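Cytosolic IMP-GMP specific 5'-nucleotidase (Legionella pneumophila subsp. pneumophila, PDB 4OHF) probably hydrolyses 5'-nucleotides such as IMP and GMP to nucleosides and phosphate, using a magnesium ion bound in a HAD-type active site. Local coordinates at residues His26-Tyr31 against Glu432-Leu437; Lys34-Leu39 against Gly171-Ile176; Asn175-Asn180 against Lys217-Tyr222. One frame throughout, in Å; residues are numbered along the deposited sequence.

Contact 1. Residues His26-Tyr31 against Glu432-Leu437; sequences HTLIRY and EKLSDL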
# COMPACT_ATOMS: atom_id res chain seq x y z
N HIS B 26 28.04 15.87 -12.95
CA HIS B 26 26.99 16.75 -13.51
C HIS B 26 26.61 17.94 -12.66
O HIS B 26 25.83 18.79 -13.10
CB HIS B 26 25.74 15.96 -13.90
CG HIS B 26 25.99 14.88 -14.90
ND1 HIS B 26 26.12 13.55 -14.54
CD2 HIS B 26 26.19 14.93 -16.24
CE1 HIS B 26 26.40 12.83 -15.62
NE2 HIS B 26 26.44 13.64 -16.66
N THR B 27 27.13 18.03 -11.43
CA THR B 27 26.83 19.20 -10.61
C THR B 27 28.13 19.97 -10.46
O THR B 27 28.31 21.01 -11.11
CB THR B 27 26.25 18.82 -9.22
OG1 THR B 27 24.99 18.16 -9.40
CG2 THR B 27 26.02 20.07 -8.38
N LEU B 28 29.04 19.47 -9.64
CA LEU B 28 30.34 20.11 -9.43
C LEU B 28 31.21 20.03 -10.67
O LEU B 28 31.93 20.97 -10.99
CB LEU B 28 31.10 19.47 -8.27
CG LEU B 28 32.56 19.88 -8.07
CD1 LEU B 28 32.68 21.39 -7.83
CD2 LEU B 28 33.11 19.11 -6.89
N ILE B 29 31.18 18.88 -11.34
CA ILE B 29 31.96 18.69 -12.56
C ILE B 29 31.03 18.61 -13.77
O ILE B 29 30.17 17.74 -13.86
CB ILE B 29 32.79 17.41 -12.44
CG1 ILE B 29 33.87 17.63 -11.38
CG2 ILE B 29 33.41 17.04 -13.78
CD1 ILE B 29 34.70 16.40 -11.08
N ARG B 30 31.20 19.54 -14.70
CA ARG B 30 30.33 19.56 -15.88
C ARG B 30 30.71 18.59 -17.00
O ARG B 30 31.89 18.36 -17.28
CB ARG B 30 30.23 20.99 -16.43
CG ARG B 30 28.83 21.60 -16.34
CD ARG B 30 28.82 22.95 -15.67
NE ARG B 30 29.65 23.94 -16.35
CZ ARG B 30 29.48 24.37 -17.60
NH1 ARG B 30 28.49 23.89 -18.34
NH2 ARG B 30 30.31 25.27 -18.11
N TYR B 31 29.70 18.00 -17.62
CA TYR B 31 29.89 17.07 -18.73
C TYR B 31 29.23 17.59 -19.99
O TYR B 31 28.24 18.33 -19.93
CB TYR B 31 29.26 15.70 -18.41
CG TYR B 31 30.07 14.83 -17.48
CD1 TYR B 31 30.98 13.90 -17.97
CD2 TYR B 31 29.88 14.90 -16.09
CE1 TYR B 31 31.69 13.07 -17.12
CE2 TYR B 31 30.59 14.07 -15.24
CZ TYR B 31 31.49 13.16 -15.76
OH TYR B 31 32.21 12.34 -14.91
N GLU B 432 21.17 27.05 -13.97
CA GLU B 432 21.66 26.21 -15.04
C GLU B 432 22.93 25.49 -14.64
O GLU B 432 23.16 24.36 -15.06
CB GLU B 432 21.91 27.04 -16.29
CG GLU B 432 22.76 26.32 -17.31
CD GLU B 432 23.24 27.25 -18.41
OE1 GLU B 432 23.46 28.44 -18.11
OE2 GLU B 432 23.41 26.78 -19.55
N LYS B 433 23.78 26.13 -13.83
CA LYS B 433 25.02 25.49 -13.38
C LYS B 433 25.52 26.05 -12.05
O LYS B 433 25.24 27.19 -11.69
CB LYS B 433 26.11 25.62 -14.46
CG LYS B 433 26.48 27.05 -14.83
CD LYS B 433 27.60 27.07 -15.85
CE LYS B 433 27.94 28.49 -16.24
NZ LYS B 433 26.69 29.18 -16.66
N LEU B 434 26.27 25.24 -11.34
CA LEU B 434 26.80 25.59 -10.03
C LEU B 434 27.50 26.95 -9.89
O LEU B 434 27.32 27.64 -8.87
CB LEU B 434 27.75 24.48 -9.58
CG LEU B 434 28.35 24.56 -8.19
CD1 LEU B 434 27.24 24.56 -7.10
CD2 LEU B 434 29.26 23.37 -8.03
N SER B 435 28.30 27.33 -10.88
CA SER B 435 29.01 28.61 -10.78
C SER B 435 27.99 29.75 -10.76
O SER B 435 28.30 30.87 -10.33
CB SER B 435 30.01 28.78 -11.93
OG SER B 435 29.35 28.89 -13.18
N ASP B 436 26.77 29.49 -11.23
CA ASP B 436 25.74 30.52 -11.20
C ASP B 436 25.53 30.83 -9.72
O ASP B 436 25.56 31.98 -9.29
CB ASP B 436 24.44 30.02 -11.85
CG ASP B 436 24.54 29.90 -13.37
OD1 ASP B 436 23.64 29.26 -13.99
OD2 ASP B 436 25.50 30.46 -13.95
N LEU B 437 25.34 29.79 -8.92
CA LEU B 437 25.16 29.99 -7.50
C LEU B 437 26.43 30.53 -6.84
O LEU B 437 26.38 31.53 -6.12
CB LEU B 437 24.74 28.69 -6.82
CG LEU B 437 24.69 28.75 -5.29
CD1 LEU B 437 23.67 29.79 -4.86
CD2 LEU B 437 24.33 27.38 -4.73
O HOH W 1 26.77 22.78 -12.67

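Contact 2. Residues Lys34-Leu39 against Gly171-Ile176; sequences KNFESL and GTLKNI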
# COMPACT_ATOMS: atom_id res chain seq x y z
N LYS B 34 25.48 16.16 -24.83
CA LYS B 34 25.26 15.41 -26.06
C LYS B 34 26.20 14.21 -26.10
O LYS B 34 25.75 13.07 -26.24
CB LYS B 34 25.51 16.30 -27.27
CG LYS B 34 24.42 16.22 -28.33
CD LYS B 34 24.77 15.30 -29.49
CE LYS B 34 25.87 15.88 -30.37
NZ LYS B 34 27.22 15.87 -29.71
N ASN B 35 27.49 14.47 -25.98
CA ASN B 35 28.45 13.38 -26.03
C ASN B 35 28.20 12.32 -24.97
O ASN B 35 28.28 11.12 -25.26
CB ASN B 35 29.87 13.91 -25.88
CG ASN B 35 30.29 14.76 -27.06
OD1 ASN B 35 29.77 14.59 -28.16
ND2 ASN B 35 31.24 15.66 -26.84
N PHE B 36 27.89 12.76 -23.76
CA PHE B 36 27.64 11.84 -22.67
C PHE B 36 26.35 11.03 -22.88
O PHE B 36 26.34 9.81 -22.65
CB PHE B 36 27.60 12.60 -21.35
CG PHE B 36 27.34 11.74 -20.15
CD1 PHE B 36 26.04 11.35 -19.82
CD2 PHE B 36 28.40 11.30 -19.36
CE1 PHE B 36 25.80 10.53 -18.72
CE2 PHE B 36 28.17 10.47 -18.25
CZ PHE B 36 26.87 10.09 -17.94
N GLU B 37 25.28 11.69 -23.32
CA GLU B 37 24.02 10.97 -23.56
C GLU B 37 24.27 9.93 -24.63
O GLU B 37 23.90 8.77 -24.49
CB GLU B 37 22.91 11.91 -24.05
CG GLU B 37 22.25 12.76 -23.00
CD GLU B 37 21.54 11.97 -21.92
OE1 GLU B 37 21.20 10.78 -22.13
OE2 GLU B 37 21.29 12.55 -20.84
N SER B 38 24.92 10.36 -25.71
CA SER B 38 25.24 9.48 -26.82
C SER B 38 26.01 8.24 -26.37
O SER B 38 25.70 7.13 -26.80
CB SER B 38 26.06 10.24 -27.86
OG SER B 38 26.48 9.35 -28.88
N LEU B 39 27.01 8.42 -25.51
CA LEU B 39 27.79 7.30 -25.03
C LEU B 39 26.83 6.32 -24.34
O LEU B 39 26.77 5.14 -24.70
CB LEU B 39 28.85 7.76 -24.02
CG LEU B 39 30.16 6.98 -23.90
CD1 LEU B 39 30.67 7.11 -22.49
CD2 LEU B 39 29.98 5.52 -24.26
N GLY B 171 31.38 -0.28 -15.09
CA GLY B 171 32.55 0.56 -15.05
C GLY B 171 32.93 0.79 -16.50
O GLY B 171 33.89 1.50 -16.80
N THR B 172 32.16 0.19 -17.40
CA THR B 172 32.39 0.35 -18.83
C THR B 172 32.26 1.82 -19.22
O THR B 172 33.04 2.33 -20.02
CB THR B 172 31.38 -0.49 -19.66
OG1 THR B 172 30.13 -0.57 -18.97
CG2 THR B 172 31.91 -1.90 -19.89
N LEU B 173 31.28 2.51 -18.64
CA LEU B 173 31.05 3.92 -18.91
C LEU B 173 32.21 4.73 -18.33
O LEU B 173 32.74 5.62 -18.99
CB LEU B 173 29.74 4.38 -18.27
CG LEU B 173 28.99 5.58 -18.85
CD1 LEU B 173 28.07 6.13 -17.77
CD2 LEU B 173 29.95 6.66 -19.30
N LYS B 174 32.60 4.40 -17.10
CA LYS B 174 33.67 5.11 -16.41
C LYS B 174 34.99 5.05 -17.17
O LYS B 174 35.63 6.08 -17.40
CB LYS B 174 33.89 4.53 -15.00
CG LYS B 174 32.67 4.49 -14.11
CD LYS B 174 32.33 5.86 -13.53
CE LYS B 174 31.24 5.71 -12.47
NZ LYS B 174 30.77 7.02 -11.95
N ASN B 175 35.39 3.85 -17.56
CA ASN B 175 36.65 3.68 -18.28
C ASN B 175 36.70 4.45 -19.58
O ASN B 175 37.72 5.05 -19.91
CB ASN B 175 36.93 2.19 -18.54
CG ASN B 175 37.28 1.42 -17.27
OD1 ASN B 175 37.60 2.01 -16.23
ND2 ASN B 175 37.24 0.09 -17.36
N ILE B 176 35.59 4.45 -20.31
CA ILE B 176 35.54 5.17 -21.57
C ILE B 176 35.67 6.68 -21.38
O ILE B 176 36.38 7.34 -22.14
CB ILE B 176 34.23 4.89 -22.33
CG1 ILE B 176 34.21 3.45 -22.81
CG2 ILE B 176 34.13 5.81 -23.53
CD1 ILE B 176 32.97 3.08 -23.58

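Contact 3. Residues Asn175-Asn180 against Lys217-Tyr222; sequences NIIIKN and KLLLDY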
# COMPACT_ATOMS: atom_id res chain seq x y z
N ASN B 175 35.39 3.85 -17.56
CA ASN B 175 36.65 3.68 -18.28
C ASN B 175 36.70 4.45 -19.58
O ASN B 175 37.72 5.05 -19.91
CB ASN B 175 36.93 2.19 -18.54
CG ASN B 175 37.28 1.42 -17.27
OD1 ASN B 175 37.60 2.01 -16.23
ND2 ASN B 175 37.24 0.09 -17.36
N ILE B 176 35.59 4.45 -20.31
CA ILE B 176 35.54 5.17 -21.57
C ILE B 176 35.67 6.68 -21.38
O ILE B 176 36.38 7.34 -22.14
CB ILE B 176 34.23 4.89 -22.33
CG1 ILE B 176 34.21 3.45 -22.81
CG2 ILE B 176 34.13 5.81 -23.53
CD1 ILE B 176 32.97 3.08 -23.58
N ILE B 177 35.01 7.26 -20.37
CA ILE B 177 35.15 8.70 -20.19
C ILE B 177 36.53 9.03 -19.61
O ILE B 177 37.07 10.10 -19.88
CB ILE B 177 34.01 9.33 -19.30
CG1 ILE B 177 34.35 9.24 -17.84
CG2 ILE B 177 32.68 8.69 -19.60
CD1 ILE B 177 35.06 10.46 -17.34
N ILE B 178 37.12 8.11 -18.85
CA ILE B 178 38.45 8.34 -18.29
C ILE B 178 39.46 8.42 -19.43
O ILE B 178 40.34 9.28 -19.43
CB ILE B 178 38.89 7.21 -17.34
CG1 ILE B 178 38.12 7.28 -16.02
CG2 ILE B 178 40.37 7.33 -17.05
CD1 ILE B 178 38.51 6.19 -15.02
N LYS B 179 39.33 7.53 -20.40
CA LYS B 179 40.25 7.50 -21.53
C LYS B 179 39.96 8.61 -22.53
O LYS B 179 40.62 8.71 -23.56
CB LYS B 179 40.16 6.17 -22.26
CG LYS B 179 38.90 6.03 -23.12
CD LYS B 179 39.09 5.07 -24.30
CE LYS B 179 40.09 5.62 -25.31
NZ LYS B 179 40.22 4.75 -26.50
N ASN B 180 38.97 9.44 -22.23
CA ASN B 180 38.60 10.51 -23.16
C ASN B 180 38.10 11.76 -22.47
O ASN B 180 37.25 12.48 -23.00
CB ASN B 180 37.53 10.00 -24.11
CG ASN B 180 37.94 10.12 -25.54
OD1 ASN B 180 38.33 11.20 -25.99
ND2 ASN B 180 37.86 9.01 -26.27
N LYS B 217 38.89 10.84 -7.60
CA LYS B 217 40.20 11.45 -7.40
C LYS B 217 40.76 11.90 -8.74
O LYS B 217 41.36 12.98 -8.83
CB LYS B 217 41.16 10.45 -6.73
CG LYS B 217 42.36 11.11 -6.07
CD LYS B 217 43.15 10.16 -5.17
CE LYS B 217 43.90 9.11 -5.98
NZ LYS B 217 44.80 8.29 -5.12
N LEU B 218 40.55 11.09 -9.77
CA LEU B 218 41.01 11.38 -11.12
C LEU B 218 40.28 12.60 -11.69
O LEU B 218 40.89 13.60 -12.08
CB LEU B 218 40.74 10.20 -12.03
CG LEU B 218 41.69 9.93 -13.18
CD1 LEU B 218 40.94 9.04 -14.16
CD2 LEU B 218 42.16 11.20 -13.86
N LEU B 219 38.95 12.49 -11.73
CA LEU B 219 38.11 13.54 -12.28
C LEU B 219 38.22 14.89 -11.55
O LEU B 219 38.25 15.94 -12.19
CB LEU B 219 36.66 13.08 -12.28
CG LEU B 219 35.77 13.79 -13.30
CD1 LEU B 219 36.05 13.24 -14.69
CD2 LEU B 219 34.31 13.57 -12.94
N LEU B 220 38.27 14.86 -10.23
CA LEU B 220 38.37 16.10 -9.47
C LEU B 220 39.68 16.79 -9.79
O LEU B 220 39.72 18.01 -9.96
CB LEU B 220 38.28 15.83 -7.97
CG LEU B 220 36.87 15.52 -7.45
CD1 LEU B 220 36.91 15.13 -5.98
CD2 LEU B 220 35.99 16.73 -7.65
N ASP B 221 40.74 16.01 -9.87
CA ASP B 221 42.07 16.51 -10.20
C ASP B 221 42.04 17.11 -11.60
O ASP B 221 42.38 18.27 -11.79
CB ASP B 221 43.07 15.36 -10.14
CG ASP B 221 44.51 15.83 -10.14
OD1 ASP B 221 45.40 14.96 -10.10
OD2 ASP B 221 44.76 17.05 -10.16
N TYR B 222 41.60 16.32 -12.58
CA TYR B 222 41.53 16.78 -13.96
C TYR B 222 40.75 18.09 -14.15
O TYR B 222 41.18 18.97 -14.90
CB TYR B 222 40.90 15.69 -14.85
CG TYR B 222 40.68 16.12 -16.30
CD1 TYR B 222 41.71 16.05 -17.24
CD2 TYR B 222 39.45 16.63 -16.71
CE1 TYR B 222 41.52 16.49 -18.55
CE2 TYR B 222 39.25 17.07 -18.01
CZ TYR B 222 40.29 17.00 -18.93
OH TYR B 222 40.09 17.45 -20.23

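Contact 1. Residues His26-Tyr31 against Glu432-Leu437
The guanidinium of Arg-30 lies flat against the side chain of Lys-433. Lys-433 CD sits over the centre of one face, 3.7 Å from Arg-30 CZ. Arg-30 NE also forms a salt bridge with Glu-188. The Arg-30 chain is bent at chi2 (128°) and again at chi3, which folds the guanidinium over the lysine methylenes. A second flat pair lies within residues 26-31: Tyr-31 CD2 rests over one face of the His-26 ring, offset toward its rim. The backbone N of His-26 lies in plane at the edge of the Tyr-31 ring.

The ammonium of Lys-433 turns to acidic partners. Its NZ reaches OD2 of Asp-436 at 3.2 Å, on the syn side but tilted 28° out of the carboxylate plane. The same aspartate takes the backbone N of Lys-433 at OD1, met from above the carboxylate plane, at 3.1 Å. Glu-432 adds only a long ion pair to NZ.

The apolar half centres on Leu-434. Its CD2 methyl meets CD1 of Leu-28 at 4.0 Å and also packs on CA of that residue. Leu-434 CG stands anti to the backbone N (chi1 -175°), and the branch extends toward helix 24-28. A water joins the backbones: it donates to Thr-27 O and accepts from Leu-434 N, each at 2.8 Å.

Thr-27 closes the sequence DMDHT, the DxDxT signature of HAD phosphatases, and its OG1 is hydrogen-bonded to the magnesium ligand Asp-303. The pi-type turn at 26-28 and strand 30-31, which pairs with strand 185-186, fit the squiggle and flap of that fold. Helix 189-200 and Leu-220 of helix 213-224 cover Leu-28, while Ile-301 of the central strand 298-302 touches both Thr-27 and Leu-434.

Contact 2. Residues Lys34-Leu39 against Gly171-Ile176
Leu-39 points from helix 33-51 toward helix 172-178 and uses both of its methyls there. CD1 meets CD2 of Leu-173 at 3.3 Å. It also touches CG2 of Ile-176, at 3.8 Å. The other methyl, CD2 of Leu-39, lies against CD1 of Ile-176 at 3.9 Å. Leu-39 therefore spans two residues one helical turn apart, and its chain runs obliquely to both of them.

Leu-173 divides its branches between two partners. CD2 goes to Leu-39. CD1 goes to Phe-36, where it meets CZ at 4.1 Å. Phe-36 leaves its helix to the side of the contact, but with CG anti to the backbone N (chi1 180°) the far end of the ring swings in to Leu-173. The two side chains cross at about a right angle. Contact is made at the CZ end of the ring. Ile-176 has CG2 anti to the backbone N and CG1 beside it; CG2 and CD1 both reach Leu-39.

All of these contacts are apolar. The axes of segments 34-39 and 172-176 approach to 11.7 Å, and their directions differ by 140°, closer to antiparallel than to parallel. Gly-171, with a phi of 94°, interrupts the helical run between helix 153-170 and helix 172-178 and is the N-cap of the latter. Its O accepts from Asn-175 N at 2.9 Å, within the first turn.

Around the pair, Leu-43 continues the apolar side of helix 33-51 onto Leu-173 and Ile-176, and Tyr-184 touches Leu-39. Helix 33-51 follows strand 30-31, probably the flap strand, and helix 172-178 leads, through helix 181-184, to strand 185-186. Such pairing of the outgoing and returning arms is consistent with the base of a C1-type cap, the insert in the flap of many HAD phosphatases.

Contact 3. Residues Asn175-Asn180 against Lys217-Tyr222
Leu-218 CD1 rests against the side chain of Ile-178, where helix 172-178 meets helix 213-224. The latter is the helix of a beta-alpha-beta crossover in the Rossmann-like HAD core, linking the parallel strands 204-208 and 240-243. The Leu-218 methyl touches CG2 of Ile-178 at 3.4 Å. CG1 and CD1 of Ile-178 are both 3.8 Å from the same CD1 methyl of Leu-218, so one methyl is set against three carbons of the isoleucine. With CG2 anti to the backbone N and CG1 beside it (chi1 -73°), both branches of Ile-178 reach that methyl.

Deeper in, CD1 of Ile-177 meets CD1 of Leu-219 at 4.0 Å. These two side chains cross at about a right angle. Both leave their helices to the side, and their ends turn inward to touch.

Further residues surround this inner pair. Tyr-184 and Leu-39 pack on Ile-177. Leu-181, Ile-29 and the magnesium ligand Asp-25 pack on Leu-219. Helix 181-184 thus lies against both sides of the contact. Its neighbour, helix 172-178, ends at Ile-178, followed by a turn in which Asn-180 N donates to Ile-177 O at 3.1 Å.

How the contacts relate
Contacts 2 and 3 share Asn-175 and Ile-176 and use successive parts of helix 172-178; their centres are 11 Å apart. Leu-39 CD1 of contact 2 touches Ile-177 CG2 of contact 3 at 3.9 Å. Contact 1 adjoins both. His-26 CE1 meets Phe-36 CZ at 3.6 Å, and Ile-29 CD1 packs on Leu-219 CD2. Contact 1 is nearest the metal: the Thr-27 side chain is about 4 Å from the magnesium ion. Phe-36 and Leu-219 are each about 9 Å from it by nearest side-chain atoms. The bound GMP is held by Arg-86, Tyr-87 and Tyr-421, none of which belongs to the three contacts.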